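Local coordinates for thiol-disulfide isomerase and thioredoxins (Corynebacterium glutamicum, PDB 3LOR), which catalyses thiol-disulfide isomerisation as a thioredoxin-like protein of the redoxin family, related to TlpA, at the interface of chains A and B. Residues are numbered along the deposited sequence; one frame, centred on the assembly and turned at random. Chains: chain A/B, Thiol-disulfide isomerase and thioredoxins.

Contact 1: the interface of chains A and B. Residues chain A 143-144, 147; chain B 55, 143-144, 146-147, 150.
Helix 143-154 of chain A and helix 143-155 of chain B meet at their first turns, running side by side in the same general direction with axes inclined by roughly 35°; helix 43-59 of chain B contributes B:Lys55, beside A:Phe144. The chains are copies of one thioredoxin-like protein, and this part lies about the two-fold axis relating them in the deposited assembly, an interface that may or may not be used in solution. Where the helices are nearest, glycine faces glycine: A:Gly147 CA and B:Gly147 CA are 3.9 Å apart, and the lack of side chains lets the backbones come this close. On one flank A:Phe144 reaches over onto the first turns of helix 143-155 of chain B. With CG anti to the backbone N (chi1 -180°), its ring is carried away from its own helix, and CE1 rests 3.7 Å from B:Gly147 CA. The ring's far end, CZ, comes within 4.1 Å of B:Leu150 CD1, the two side chains crossing at a slant. A carbonyl meets the ring at its rim: B:Asp143 O lies in the ring plane, 3.5 Å from A:Phe144 CD1, an approach that would suit the slightly positive ring hydrogens. The twin approach has A:Asp143 O in the plane of the B:Phe144 ring, at its CD1. Next to the A:Phe144 stem, B:Lys55 stretches out, bringing CE to 4.0 Å from A:Phe144 CB. The carboxylates that start the helices stay apart, with A:Asp143 OD2 and B:Asp143 OD2 6.5 Å from each other. B:Asp143 is instead paired within its own chain: the ammonium NZ of B:Lys55 forms a salt-bridged hydrogen bond of 3.1 Å with OD2, nearly in line with the C-O bond.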
# COMPACT_ATOMS: atom_id res chain seq x y z
N ASP A 143 -7.49 4.20 8.75
CA ASP A 143 -7.94 5.48 8.28
C ASP A 143 -9.46 5.62 8.22
O ASP A 143 -9.98 6.62 8.60
CB ASP A 143 -7.48 5.67 6.85
CG ASP A 143 -6.16 6.39 6.71
OD1 ASP A 143 -5.50 6.74 7.67
OD2 ASP A 143 -5.78 6.62 5.57
N PHE A 144 -10.14 4.60 7.74
CA PHE A 144 -11.58 4.59 7.68
C PHE A 144 -12.26 4.70 9.05
O PHE A 144 -13.18 5.43 9.22
CB PHE A 144 -12.05 3.33 7.00
CG PHE A 144 -13.51 3.22 6.89
CD1 PHE A 144 -14.22 4.12 6.18
CD2 PHE A 144 -14.18 2.22 7.51
CE1 PHE A 144 -15.52 4.04 6.08
CE2 PHE A 144 -15.53 2.14 7.40
CZ PHE A 144 -16.19 3.05 6.67
N GLY A 147 -11.86 8.18 10.35
CA GLY A 147 -12.80 9.03 9.71
C GLY A 147 -14.15 8.89 10.34
O GLY A 147 -14.78 9.86 10.61
N LYS B 55 -15.62 -3.38 2.22
CA LYS B 55 -15.11 -3.02 3.52
C LYS B 55 -16.17 -2.37 4.42
O LYS B 55 -16.28 -2.72 5.54
CB LYS B 55 -13.88 -2.14 3.36
CG LYS B 55 -13.41 -1.47 4.59
CD LYS B 55 -11.95 -1.16 4.53
CE LYS B 55 -11.44 -0.43 5.73
NZ LYS B 55 -10.02 -0.20 5.64
N ASP B 143 -10.22 6.49 2.00
CA ASP B 143 -10.88 5.74 3.03
C ASP B 143 -11.24 6.67 4.18
O ASP B 143 -12.30 6.60 4.69
CB ASP B 143 -9.99 4.62 3.56
CG ASP B 143 -10.37 3.23 3.02
OD1 ASP B 143 -10.75 3.13 1.86
OD2 ASP B 143 -10.25 2.23 3.75
N PHE B 144 -10.33 7.53 4.55
CA PHE B 144 -10.52 8.48 5.59
C PHE B 144 -11.66 9.45 5.29
O PHE B 144 -12.49 9.68 6.10
CB PHE B 144 -9.21 9.21 5.83
CG PHE B 144 -9.30 10.32 6.78
CD1 PHE B 144 -9.47 10.10 8.10
CD2 PHE B 144 -9.18 11.61 6.34
CE1 PHE B 144 -9.54 11.12 8.96
CE2 PHE B 144 -9.26 12.63 7.20
CZ PHE B 144 -9.44 12.40 8.51
N LEU B 146 -14.19 8.96 3.28
CA LEU B 146 -15.41 8.22 3.31
C LEU B 146 -15.84 7.94 4.74
O LEU B 146 -16.99 7.95 5.03
CB LEU B 146 -15.29 6.95 2.49
CG LEU B 146 -16.48 6.04 2.33
CD1 LEU B 146 -17.68 6.69 1.83
CD2 LEU B 146 -16.11 4.97 1.45
N GLY B 147 -14.89 7.73 5.61
CA GLY B 147 -15.19 7.57 7.00
C GLY B 147 -15.82 8.81 7.57
O GLY B 147 -16.81 8.70 8.20
N LEU B 150 -19.55 9.19 6.22
CA LEU B 150 -20.48 8.25 6.80
C LEU B 150 -20.68 8.52 8.29
O LEU B 150 -21.75 8.39 8.81
CB LEU B 150 -20.03 6.83 6.59
CG LEU B 150 -20.15 6.22 5.23
CD1 LEU B 150 -19.54 4.87 5.21
CD2 LEU B 150 -21.58 6.15 4.92

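Contact 2: the interface of chains A and B. Residues chain A 56, 59-60, 146, 150, 154; chain B 144, 148.
The first turns of helix 143-155 of chain B lie against a groove of chain A, walled on one side by the C-terminal end of helix 43-59 and A:Ile60 just after it, and on the other by helix 143-154. In this thioredoxin-like fold, helix 43-59 is the one that starts in the redox-active CPGC motif, so chain B docks at the end of that helix remote from the cysteines. B:Phe144 and B:Leu148, one helical turn apart, fill the groove with apolar surface. The tip of the phenyl ring enters between the aliphatic chains. A:Ile56 CG1 is tilted above the CZ/CE1 rim, on the side of the ring opposite B:Leu148 and 3.8 Å from B:Phe144 CZ, and the isoleucine side chain crosses that of the phenylalanine at about a right angle. Beyond the ring tip, on the B:Leu148 side of the plane, A:Ile60 comes in at a slant, placing CD1 3.9 Å from B:Phe144 CZ. The selenomethionine A:Met59 runs alongside the ring in the opposite direction; its chain bends at chi3 (89°), and SE lies 4.1 Å from B:Phe144 CD2, a loose contact at the rim. One face of the ring is backed within chain B by B:Leu148, whose CG sits 4.2 Å above the ring plane and toward its rim. The fork of B:Leu148 is carried toward chain A by chi1 (-77°), and chi2 (168°) divides its methyls between the walls. CD1 meets A:Ile60 CD1 tip to tip at 3.7 Å. The other methyl, CD2, presses against helix 143-154, 3.6 Å from A:Leu150 CB, and further along that helix A:Leu154 CD1 borders it more distantly.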
# COMPACT_ATOMS: atom_id res chain seq x y z
N ILE A 56 -4.67 14.31 8.40
CA ILE A 56 -5.81 14.96 8.94
C ILE A 56 -5.64 16.47 8.83
O ILE A 56 -6.51 17.14 8.42
CB ILE A 56 -5.99 14.63 10.40
CG1 ILE A 56 -6.36 13.17 10.60
CG2 ILE A 56 -7.03 15.45 10.99
CD1 ILE A 56 -6.24 12.73 11.99
N MSE A 59 -6.03 17.52 5.12
CA MSE A 59 -7.42 17.34 4.76
C MSE A 59 -8.55 18.10 5.43
O MSE A 59 -9.55 18.31 4.82
CB MSE A 59 -7.76 15.87 4.64
CG MSE A 59 -6.84 15.20 3.69
SE MSE A 59 -7.43 13.57 3.17
CE MSE A 59 -8.40 14.17 1.68
N ILE A 60 -8.45 18.39 6.70
CA ILE A 60 -9.55 19.01 7.37
C ILE A 60 -9.14 20.35 7.87
O ILE A 60 -8.11 20.50 8.44
CB ILE A 60 -10.06 18.18 8.51
CG1 ILE A 60 -10.42 16.80 8.03
CG2 ILE A 60 -11.26 18.79 9.13
CD1 ILE A 60 -10.91 16.01 9.07
N LEU A 146 -10.93 5.97 11.80
CA LEU A 146 -10.66 7.30 12.27
C LEU A 146 -11.58 8.33 11.62
O LEU A 146 -12.07 9.19 12.27
CB LEU A 146 -9.19 7.65 12.09
CG LEU A 146 -8.72 8.89 12.83
CD1 LEU A 146 -9.01 8.89 14.25
CD2 LEU A 146 -7.30 9.22 12.63
N LEU A 150 -14.06 10.74 13.80
CA LEU A 150 -14.11 12.17 13.63
C LEU A 150 -15.41 12.67 13.06
O LEU A 150 -15.96 13.62 13.52
CB LEU A 150 -12.98 12.64 12.74
CG LEU A 150 -11.63 12.60 13.37
CD1 LEU A 150 -10.65 13.10 12.50
CD2 LEU A 150 -11.65 13.42 14.57
N LEU A 154 -17.90 15.49 14.78
CA LEU A 154 -18.14 16.70 14.05
C LEU A 154 -19.59 17.03 13.92
O LEU A 154 -19.93 18.16 13.93
CB LEU A 154 -17.50 16.66 12.69
CG LEU A 154 -16.04 17.02 12.66
CD1 LEU A 154 -15.46 16.61 11.41
CD2 LEU A 154 -15.82 18.44 12.91
N PHE B 144 -10.33 7.53 4.55
CA PHE B 144 -10.52 8.48 5.59
C PHE B 144 -11.66 9.45 5.29
O PHE B 144 -12.49 9.68 6.10
CB PHE B 144 -9.21 9.21 5.83
CG PHE B 144 -9.30 10.32 6.78
CD1 PHE B 144 -9.47 10.10 8.10
CD2 PHE B 144 -9.18 11.61 6.34
CE1 PHE B 144 -9.54 11.12 8.96
CE2 PHE B 144 -9.26 12.63 7.20
CZ PHE B 144 -9.44 12.40 8.51
N LEU B 148 -15.27 9.97 7.28
CA LEU B 148 -15.79 11.21 7.81
C LEU B 148 -17.21 11.44 7.37
O LEU B 148 -18.05 11.70 8.17
CB LEU B 148 -14.97 12.39 7.33
CG LEU B 148 -13.62 12.71 7.94
CD1 LEU B 148 -12.97 13.69 7.10
CD2 LEU B 148 -13.77 13.23 9.29

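The C-alpha centres of contact 1 and contact 2 are about 8 Å apart, and the two parts join through B:Phe144, whose near edge belongs to the helix pairing of contact 1 and whose far end belongs to the groove of contact 2. Both use the C-terminal helices 143-154 and 143-155. Two-fold symmetry gives each contact a twin, so A:Phe144 has the matching groove in chain B. The exchanged phenylalanines thus tie each C-terminal helix to the body of the partner, which is consistent with a dimer, although the deposited assembly holds four copies.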